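Local atomic coordinates of DUF3013 family protein (Enterococcus faecalis, PDB entry 3NAT), a protein that is of unknown function, belonging to the DUF3013 family, and adopts an alpha-beta half-sandwich fold, with two copies in the assembly. Residues N34-V39 with Q78-D83; L73-Q78 with L88-Y93. One frame throughout, in Å; residues are numbered along the deposited sequence.

Interaction 1. Residues N34-V39 with Q78-D83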
ATOM      1  N   ASN A  34      -6.813  -6.471  -9.948  1.00106.96           N
ATOM      2  CA  ASN A  34      -6.373  -5.787  -8.739  1.00 96.35           C
ATOM      3  C   ASN A  34      -5.435  -4.621  -9.027  1.00 96.32           C
ATOM      4  O   ASN A  34      -4.929  -3.984  -8.099  1.00 89.22           O
ATOM      5  CB  ASN A  34      -5.692  -6.777  -7.793  1.00 95.10           C
ATOM      6  CG  ASN A  34      -5.598  -6.260  -6.372  1.00 91.18           C
ATOM      7  OD1 ASN A  34      -6.345  -5.374  -5.972  1.00 91.33           O
ATOM      8  ND2 ASN A  34      -4.681  -6.826  -5.598  1.00 90.52           N
ATOM      9  N   HIS A  35      -5.203  -4.346 -10.310  1.00 93.55           N
ATOM     10  CA  HIS A  35      -4.376  -3.211 -10.706  1.00 94.44           C
ATOM     11  C   HIS A  35      -3.002  -3.317 -10.094  1.00 97.13           C
ATOM     12  O   HIS A  35      -2.508  -2.375  -9.469  1.00101.14           O
ATOM     13  CB  HIS A  35      -5.028  -1.909 -10.271  1.00 93.07           C
ATOM     14  CG  HIS A  35      -6.308  -1.627 -10.981  1.00107.22           C
ATOM     15  ND1 HIS A  35      -6.380  -0.815 -12.091  1.00115.17           N
ATOM     16  CD2 HIS A  35      -7.566  -2.071 -10.755  1.00117.63           C
ATOM     17  CE1 HIS A  35      -7.630  -0.759 -12.511  1.00127.19           C
ATOM     18  NE2 HIS A  35      -8.370  -1.512 -11.718  1.00131.34           N
ATOM     19  N   THR A  36      -2.381  -4.467 -10.300  1.00 90.39           N
ATOM     20  CA  THR A  36      -1.189  -4.819  -9.569  1.00 80.89           C
ATOM     21  C   THR A  36      -0.232  -5.585 -10.459  1.00 86.51           C
ATOM     22  O   THR A  36      -0.648  -6.374 -11.300  1.00 98.14           O
ATOM     23  CB  THR A  36      -1.570  -5.679  -8.378  1.00 86.66           C
ATOM     24  OG1 THR A  36      -1.190  -5.008  -7.173  1.00100.84           O
ATOM     25  CG2 THR A  36      -0.902  -7.032  -8.459  1.00 79.34           C
ATOM     26  N   ILE A  37       1.056  -5.337 -10.280  1.00 83.60           N
ATOM     27  CA  ILE A  37       2.072  -6.037 -11.050  1.00 81.02           C
ATOM     28  C   ILE A  37       3.095  -6.608 -10.096  1.00 81.63           C
ATOM     29  O   ILE A  37       3.746  -5.859  -9.370  1.00 87.52           O
ATOM     30  CB  ILE A  37       2.804  -5.094 -12.002  1.00 73.56           C
ATOM     31  CG1 ILE A  37       1.892  -4.661 -13.153  1.00 77.21           C
ATOM     32  CG2 ILE A  37       4.046  -5.759 -12.539  1.00 61.28           C
ATOM     33  CD1 ILE A  37       2.543  -3.657 -14.107  1.00 66.60           C
ATOM     34  N   GLU A  38       3.239  -7.927 -10.093  1.00 79.86           N
ATOM     35  CA  GLU A  38       4.116  -8.577  -9.130  1.00 80.72           C
ATOM     36  C   GLU A  38       5.321  -9.196  -9.807  1.00 87.17           C
ATOM     37  O   GLU A  38       5.192  -9.878 -10.817  1.00 89.51           O
ATOM     38  CB  GLU A  38       3.356  -9.648  -8.361  1.00 73.87           C
ATOM     39  CG  GLU A  38       4.193 -10.427  -7.367  1.00 81.62           C
ATOM     40  CD  GLU A  38       3.390 -11.527  -6.659  1.00101.54           C
ATOM     41  OE1 GLU A  38       2.273 -11.859  -7.129  1.00110.59           O
ATOM     42  OE2 GLU A  38       3.876 -12.064  -5.636  1.00101.25           O
ATOM     43  N   VAL A  39       6.494  -8.947  -9.243  1.00 81.25           N
ATOM     44  CA  VAL A  39       7.720  -9.558  -9.725  1.00 73.63           C
ATOM     45  C   VAL A  39       8.061 -10.744  -8.849  1.00 77.15           C
ATOM     46  O   VAL A  39       8.389 -10.573  -7.683  1.00 80.15           O
ATOM     47  CB  VAL A  39       8.887  -8.577  -9.662  1.00 64.57           C
ATOM     48  CG1 VAL A  39      10.172  -9.251 -10.108  1.00 65.83           C
ATOM     49  CG2 VAL A  39       8.587  -7.358 -10.512  1.00 52.23           C
ATOM     50  N   GLN A  78      -5.038   3.888  -5.017  1.00 94.35           N
ATOM     51  CA  GLN A  78      -6.431   4.258  -5.225  1.00100.03           C
ATOM     52  C   GLN A  78      -7.269   3.054  -5.641  1.00105.36           C
ATOM     53  O   GLN A  78      -8.490   3.087  -5.549  1.00108.21           O
ATOM     54  CB  GLN A  78      -6.544   5.336  -6.304  1.00111.38           C
ATOM     55  CG  GLN A  78      -5.718   6.571  -6.046  1.00122.04           C
ATOM     56  CD  GLN A  78      -6.136   7.286  -4.787  1.00131.38           C
ATOM     57  OE1 GLN A  78      -7.287   7.189  -4.360  1.00132.48           O
ATOM     58  NE2 GLN A  78      -5.203   8.013  -4.181  1.00136.80           N
ATOM     59  N   LYS A  79      -6.610   1.997  -6.108  1.00109.91           N
ATOM     60  CA  LYS A  79      -7.301   0.822  -6.644  1.00105.02           C
ATOM     61  C   LYS A  79      -6.976  -0.478  -5.901  1.00 94.93           C
ATOM     62  O   LYS A  79      -7.843  -1.062  -5.277  1.00 95.64           O
ATOM     63  CB  LYS A  79      -6.980   0.641  -8.129  1.00105.68           C
ATOM     64  CG  LYS A  79      -7.961   1.276  -9.096  1.00107.08           C
ATOM     65  CD  LYS A  79      -7.920   2.790  -9.036  1.00120.04           C
ATOM     66  CE  LYS A  79      -8.285   3.426 -10.387  1.00125.71           C
ATOM     67  NZ  LYS A  79      -9.635   3.031 -10.893  1.00123.47           N
ATOM     68  N   SER A  80      -5.727  -0.925  -5.983  1.00 94.79           N
ATOM     69  CA  SER A  80      -5.312  -2.228  -5.459  1.00 90.70           C
ATOM     70  C   SER A  80      -5.683  -2.492  -3.997  1.00 95.03           C
ATOM     71  O   SER A  80      -5.595  -1.594  -3.152  1.00102.91           O
ATOM     72  CB  SER A  80      -3.798  -2.399  -5.617  1.00 82.81           C
ATOM     73  OG  SER A  80      -3.354  -1.906  -6.863  1.00 89.01           O
ATOM     74  N   VAL A  81      -6.091  -3.729  -3.711  1.00 88.69           N
ATOM     75  CA  VAL A  81      -6.162  -4.219  -2.333  1.00 93.92           C
ATOM     76  C   VAL A  81      -4.915  -5.047  -2.036  1.00 88.87           C
ATOM     77  O   VAL A  81      -4.556  -5.937  -2.815  1.00 86.10           O
ATOM     78  CB  VAL A  81      -7.415  -5.065  -2.065  1.00 96.99           C
ATOM     79  CG1 VAL A  81      -7.055  -6.534  -1.905  1.00105.75           C
ATOM     80  CG2 VAL A  81      -8.077  -4.585  -0.813  1.00 94.53           C
ATOM     81  N   VAL A  82      -4.252  -4.753  -0.921  1.00 79.00           N
ATOM     82  CA  VAL A  82      -2.919  -5.298  -0.680  1.00 72.29           C
ATOM     83  C   VAL A  82      -2.632  -5.601   0.776  1.00 79.13           C
ATOM     84  O   VAL A  82      -2.953  -4.810   1.649  1.00 88.95           O
ATOM     85  CB  VAL A  82      -1.830  -4.316  -1.156  1.00 72.24           C
ATOM     86  CG1 VAL A  82      -0.459  -4.757  -0.649  1.00 62.63           C
ATOM     87  CG2 VAL A  82      -1.853  -4.143  -2.694  1.00 68.85           C
ATOM     88  N   ASP A  83      -2.020  -6.752   1.027  1.00 84.93           N
ATOM     89  CA  ASP A  83      -1.482  -7.063   2.340  1.00 86.28           C
ATOM     90  C   ASP A  83       0.026  -6.891   2.258  1.00 89.47           C
ATOM     91  O   ASP A  83       0.723  -7.755   1.729  1.00 89.45           O
ATOM     92  CB  ASP A  83      -1.822  -8.497   2.734  1.00 94.29           C
ATOM     93  CG  ASP A  83      -1.197  -8.904   4.053  1.00105.74           C
ATOM     94  OD1 ASP A  83      -0.762  -8.013   4.808  1.00107.43           O
ATOM     95  OD2 ASP A  83      -1.144 -10.117   4.341  1.00115.92           O
TER
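The turn leading into strand 36-46 lies against the irregular segment 78-83, the two backbones coming closest at N34 and S80, whose CA atoms are 5.0 Å apart. N34 swings CG anti to its backbone N (chi1 -162°) and lays its amide alongside the main chain of V81. V81 N gives a fairly straight bond to N34 OD1 at 2.8 Å, and N34 ND2 returns one to V81 O at 2.9 Å. Both bonds use in-plane carbonyl lone pairs, and V81 O sits almost exactly in the amide plane, so the paired bonds fix the rotation of the flat group.

S80 OG works one step back. It lies 2.9 Å from N34 O and 2.8 Å from H35 O, two carbonyls within reach of its single proton, and it also bonds N76 N. H35 takes up left-handed helical backbone angles (phi 57°, psi 52°), consistent with the successive carbonyls of N34 and H35 turning to the same hydroxyl. Next to this, K79 CB and CG cross one face of the H35 imidazole obliquely, with K79 CG 3.7 Å from the ring centroid, nearly on its normal, in a CH-pi contact. V82 N, beyond N34's grip, bonds D84 OD1 of the second subunit. An asparagine amide pairing with the N-H and C=O of one residue mimics a strand neighbour, here fastening the loop after strand 65-75 to the turn between strands 25-31 and 36-46.

Interaction 2. Residues L73-Q78 with L88-Y93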
ATOM      1  N   LEU A  73       5.782  -6.172  -5.170  1.00 72.20           N
ATOM      2  CA  LEU A  73       4.511  -5.747  -5.762  1.00 72.39           C
ATOM      3  C   LEU A  73       4.393  -4.269  -6.134  1.00 80.33           C
ATOM      4  O   LEU A  73       4.784  -3.386  -5.378  1.00 91.03           O
ATOM      5  CB  LEU A  73       3.361  -6.114  -4.831  1.00 72.80           C
ATOM      6  CG  LEU A  73       1.962  -6.008  -5.427  1.00 72.66           C
ATOM      7  CD1 LEU A  73       1.738  -7.141  -6.417  1.00 72.83           C
ATOM      8  CD2 LEU A  73       0.932  -6.058  -4.318  1.00 71.94           C
ATOM      9  N   PHE A  74       3.826  -4.011  -7.305  1.00 82.46           N
ATOM     10  CA  PHE A  74       3.488  -2.659  -7.712  1.00 77.71           C
ATOM     11  C   PHE A  74       1.983  -2.505  -7.646  1.00 89.70           C
ATOM     12  O   PHE A  74       1.254  -3.331  -8.199  1.00 97.35           O
ATOM     13  CB  PHE A  74       3.944  -2.425  -9.136  1.00 68.50           C
ATOM     14  CG  PHE A  74       5.425  -2.337  -9.286  1.00 76.98           C
ATOM     15  CD1 PHE A  74       6.083  -1.140  -9.070  1.00 89.75           C
ATOM     16  CD2 PHE A  74       6.162  -3.441  -9.659  1.00 71.26           C
ATOM     17  CE1 PHE A  74       7.455  -1.044  -9.215  1.00 80.32           C
ATOM     18  CE2 PHE A  74       7.533  -3.355  -9.808  1.00 69.68           C
ATOM     19  CZ  PHE A  74       8.182  -2.153  -9.584  1.00 69.58           C
ATOM     20  N   TYR A  75       1.507  -1.457  -6.984  1.00 83.68           N
ATOM     21  CA  TYR A  75       0.074  -1.324  -6.775  1.00 79.94           C
ATOM     22  C   TYR A  75      -0.406   0.102  -6.884  1.00 87.59           C
ATOM     23  O   TYR A  75       0.344   1.047  -6.626  1.00 87.33           O
ATOM     24  CB  TYR A  75      -0.311  -1.863  -5.403  1.00 74.09           C
ATOM     25  CG  TYR A  75       0.178  -1.001  -4.261  1.00 82.84           C
ATOM     26  CD1 TYR A  75      -0.699  -0.205  -3.531  1.00 85.59           C
ATOM     27  CD2 TYR A  75       1.517  -0.965  -3.925  1.00 80.38           C
ATOM     28  CE1 TYR A  75      -0.252   0.589  -2.483  1.00 75.88           C
ATOM     29  CE2 TYR A  75       1.972  -0.169  -2.888  1.00 76.48           C
ATOM     30  CZ  TYR A  75       1.085   0.595  -2.160  1.00 75.15           C
ATOM     31  OH  TYR A  75       1.554   1.380  -1.125  1.00 72.98           O
ATOM     32  N   ASN A  76      -1.669   0.241  -7.274  1.00 91.35           N
ATOM     33  CA  ASN A  76      -2.349   1.527  -7.265  1.00 86.96           C
ATOM     34  C   ASN A  76      -3.032   1.706  -5.926  1.00 87.73           C
ATOM     35  O   ASN A  76      -3.926   0.942  -5.591  1.00 90.24           O
ATOM     36  CB  ASN A  76      -3.389   1.588  -8.376  1.00 86.63           C
ATOM     37  CG  ASN A  76      -4.014   2.962  -8.510  1.00 99.84           C
ATOM     38  OD1 ASN A  76      -3.953   3.779  -7.594  1.00102.20           O
ATOM     39  ND2 ASN A  76      -4.618   3.224  -9.660  1.00107.28           N
ATOM     40  N   PRO A  77      -2.597   2.704  -5.142  1.00 87.95           N
ATOM     41  CA  PRO A  77      -3.158   2.939  -3.808  1.00 89.63           C
ATOM     42  C   PRO A  77      -4.612   3.387  -3.864  1.00 97.77           C
ATOM     43  O   PRO A  77      -5.327   3.267  -2.869  1.00108.24           O
ATOM     44  CB  PRO A  77      -2.276   4.057  -3.250  1.00 83.23           C
ATOM     45  CG  PRO A  77      -1.002   3.942  -4.006  1.00 80.79           C
ATOM     46  CD  PRO A  77      -1.418   3.549  -5.392  1.00 85.04           C
ATOM     47  N   GLN A  78      -5.038   3.888  -5.017  1.00 94.35           N
ATOM     48  CA  GLN A  78      -6.431   4.258  -5.225  1.00100.03           C
ATOM     49  C   GLN A  78      -7.269   3.054  -5.641  1.00105.36           C
ATOM     50  O   GLN A  78      -8.490   3.087  -5.549  1.00108.21           O
ATOM     51  CB  GLN A  78      -6.544   5.336  -6.304  1.00111.38           C
ATOM     52  CG  GLN A  78      -5.718   6.571  -6.046  1.00122.04           C
ATOM     53  CD  GLN A  78      -6.136   7.286  -4.787  1.00131.38           C
ATOM     54  OE1 GLN A  78      -7.287   7.189  -4.360  1.00132.48           O
ATOM     55  NE2 GLN A  78      -5.203   8.013  -4.181  1.00136.80           N
ATOM     56  N   LEU A  88       7.963  -8.698  -0.290  1.00 75.20           N
ATOM     57  CA  LEU A  88       9.242  -8.179   0.162  1.00 64.03           C
ATOM     58  C   LEU A  88       9.142  -6.657   0.267  1.00 70.10           C
ATOM     59  O   LEU A  88       9.526  -6.075   1.276  1.00 80.02           O
ATOM     60  CB  LEU A  88      10.318  -8.577  -0.843  1.00 58.54           C
ATOM     61  CG  LEU A  88      11.758  -8.798  -0.404  1.00 64.83           C
ATOM     62  CD1 LEU A  88      12.708  -8.186  -1.411  1.00 72.37           C
ATOM     63  CD2 LEU A  88      12.002  -8.231   0.964  1.00 58.93           C
ATOM     64  N   VAL A  89       8.617  -6.037  -0.791  1.00 73.48           N
ATOM     65  CA  VAL A  89       8.370  -4.603  -0.868  1.00 73.69           C
ATOM     66  C   VAL A  89       7.039  -4.422  -1.546  1.00 79.56           C
ATOM     67  O   VAL A  89       6.589  -5.289  -2.300  1.00 80.84           O
ATOM     68  CB  VAL A  89       9.365  -3.871  -1.793  1.00 79.96           C
ATOM     69  CG1 VAL A  89       9.887  -2.612  -1.131  1.00 74.89           C
ATOM     70  CG2 VAL A  89      10.485  -4.780  -2.217  1.00 86.44           C
ATOM     71  N   THR A  90       6.430  -3.268  -1.321  1.00 72.26           N
ATOM     72  CA  THR A  90       5.142  -2.969  -1.907  1.00 71.38           C
ATOM     73  C   THR A  90       5.232  -1.561  -2.449  1.00 86.83           C
ATOM     74  O   THR A  90       5.119  -0.597  -1.707  1.00107.93           O
ATOM     75  CB  THR A  90       4.032  -3.088  -0.856  1.00 77.47           C
ATOM     76  OG1 THR A  90       3.657  -4.461  -0.724  1.00 80.15           O
ATOM     77  CG2 THR A  90       2.824  -2.334  -1.267  1.00 95.19           C
ATOM     78  N   ILE A  91       5.448  -1.447  -3.752  1.00 81.55           N
ATOM     79  CA  ILE A  91       5.738  -0.165  -4.377  1.00 76.85           C
ATOM     80  C   ILE A  91       4.527   0.440  -5.059  1.00 79.42           C
ATOM     81  O   ILE A  91       3.984  -0.133  -6.002  1.00 75.42           O
ATOM     82  CB  ILE A  91       6.841  -0.303  -5.419  1.00 73.02           C
ATOM     83  CG1 ILE A  91       8.069  -0.961  -4.790  1.00 67.96           C
ATOM     84  CG2 ILE A  91       7.177   1.060  -6.005  1.00 62.62           C
ATOM     85  CD1 ILE A  91       9.200  -1.144  -5.741  1.00 66.32           C
ATOM     86  N   PRO A  92       4.108   1.616  -4.583  1.00 81.89           N
ATOM     87  CA  PRO A  92       2.930   2.295  -5.123  1.00 78.92           C
ATOM     88  C   PRO A  92       3.282   3.036  -6.397  1.00 79.57           C
ATOM     89  O   PRO A  92       4.387   3.569  -6.511  1.00 73.08           O
ATOM     90  CB  PRO A  92       2.574   3.297  -4.023  1.00 65.38           C
ATOM     91  CG  PRO A  92       3.887   3.606  -3.357  1.00 54.95           C
ATOM     92  CD  PRO A  92       4.727   2.356  -3.465  1.00 67.92           C
ATOM     93  N   TYR A  93       2.351   3.060  -7.342  1.00 81.15           N
ATOM     94  CA  TYR A  93       2.507   3.858  -8.541  1.00 80.91           C
ATOM     95  C   TYR A  93       1.272   4.736  -8.678  1.00 87.93           C
ATOM     96  O   TYR A  93       0.264   4.489  -8.010  1.00 87.94           O
ATOM     97  CB  TYR A  93       2.697   2.966  -9.764  1.00 82.62           C
ATOM     98  CG  TYR A  93       1.495   2.119 -10.112  1.00 81.81           C
ATOM     99  CD1 TYR A  93       1.367   0.822  -9.628  1.00 71.31           C
ATOM    100  CD2 TYR A  93       0.489   2.616 -10.939  1.00 82.29           C
ATOM    101  CE1 TYR A  93       0.265   0.045  -9.952  1.00 75.23           C
ATOM    102  CE2 TYR A  93      -0.615   1.844 -11.271  1.00 77.33           C
ATOM    103  CZ  TYR A  93      -0.722   0.563 -10.774  1.00 82.86           C
ATOM    104  OH  TYR A  93      -1.819  -0.201 -11.096  1.00 93.98           O
TER
HETATM  105  O   HOH W   1      -3.893   1.400 -11.651  1.00 97.89           O
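Two parallel strands, 65-75 and the short 90-92, meet here at one margin of the chain's mixed four-stranded sheet, next to a bound zinc ion and a citrate probably taken from the crystallisation liquor. Both N and O of L73 and Y75 face the partner strand. L73 N bonds V89 O at 3.1 Å, almost straight, and I91 N reaches L73 O nearly along its C=O axis. Y75 N then bonds I91 O, and Y93 N closes the ladder on Y75 O at 2.9 Å. P92 pairs with Y75 at a position whose N points away from this ladder, so the missing N-H costs it no bond.

The chain passes from one strand to the other through a crossover with no helix in it, and the paired residues divide between two faces. F74 and I91 lie side by side on the face toward helix 9-20, the F74 ring touching I91 CB through CD1 at 3.8 Å, while that helix and F107 cover the phenyl. On the face of L73 and T90, Y75 holds its ring in the crowded position between N and C (chi1 70°), which lays it alongside P92, CZ to CB 3.6 Å. P77 CG comes across the same P92 CB at 3.6 Å.

Y93, likewise in the crowded position (chi1 66°), turns one ring face to N76 CA. Its OH, which has H35 as a further partner, accepts from a water, 2.7 Å away, that in turn accepts from N76 ND2. The other end of that amide, OD1, takes Q78 N in an Asx turn.

In the fold
Interactions 1 and 2 lie about 6 Å apart, centre to centre, share Q78 and both reach the same sheet, where strand 65-75 is flanked by 36-46 and 90-92. I37 O and F74 N, 2.8 Å apart, probably bond between strands 36-46 and 65-75, and Y93 OH, 2.8 Å from H35 O, ties the end of interaction 2 to the turn of interaction 1. The same S80 hydroxyl that lies between the carbonyls of N34 and H35 packs on Y75 CB. The bound zinc lies about 4 Å from the side chain of Y75 and about 8 Å from that of S80. Both contacts also border the second subunit, whose P92 packs on Q78 and whose P77 packs on Y75.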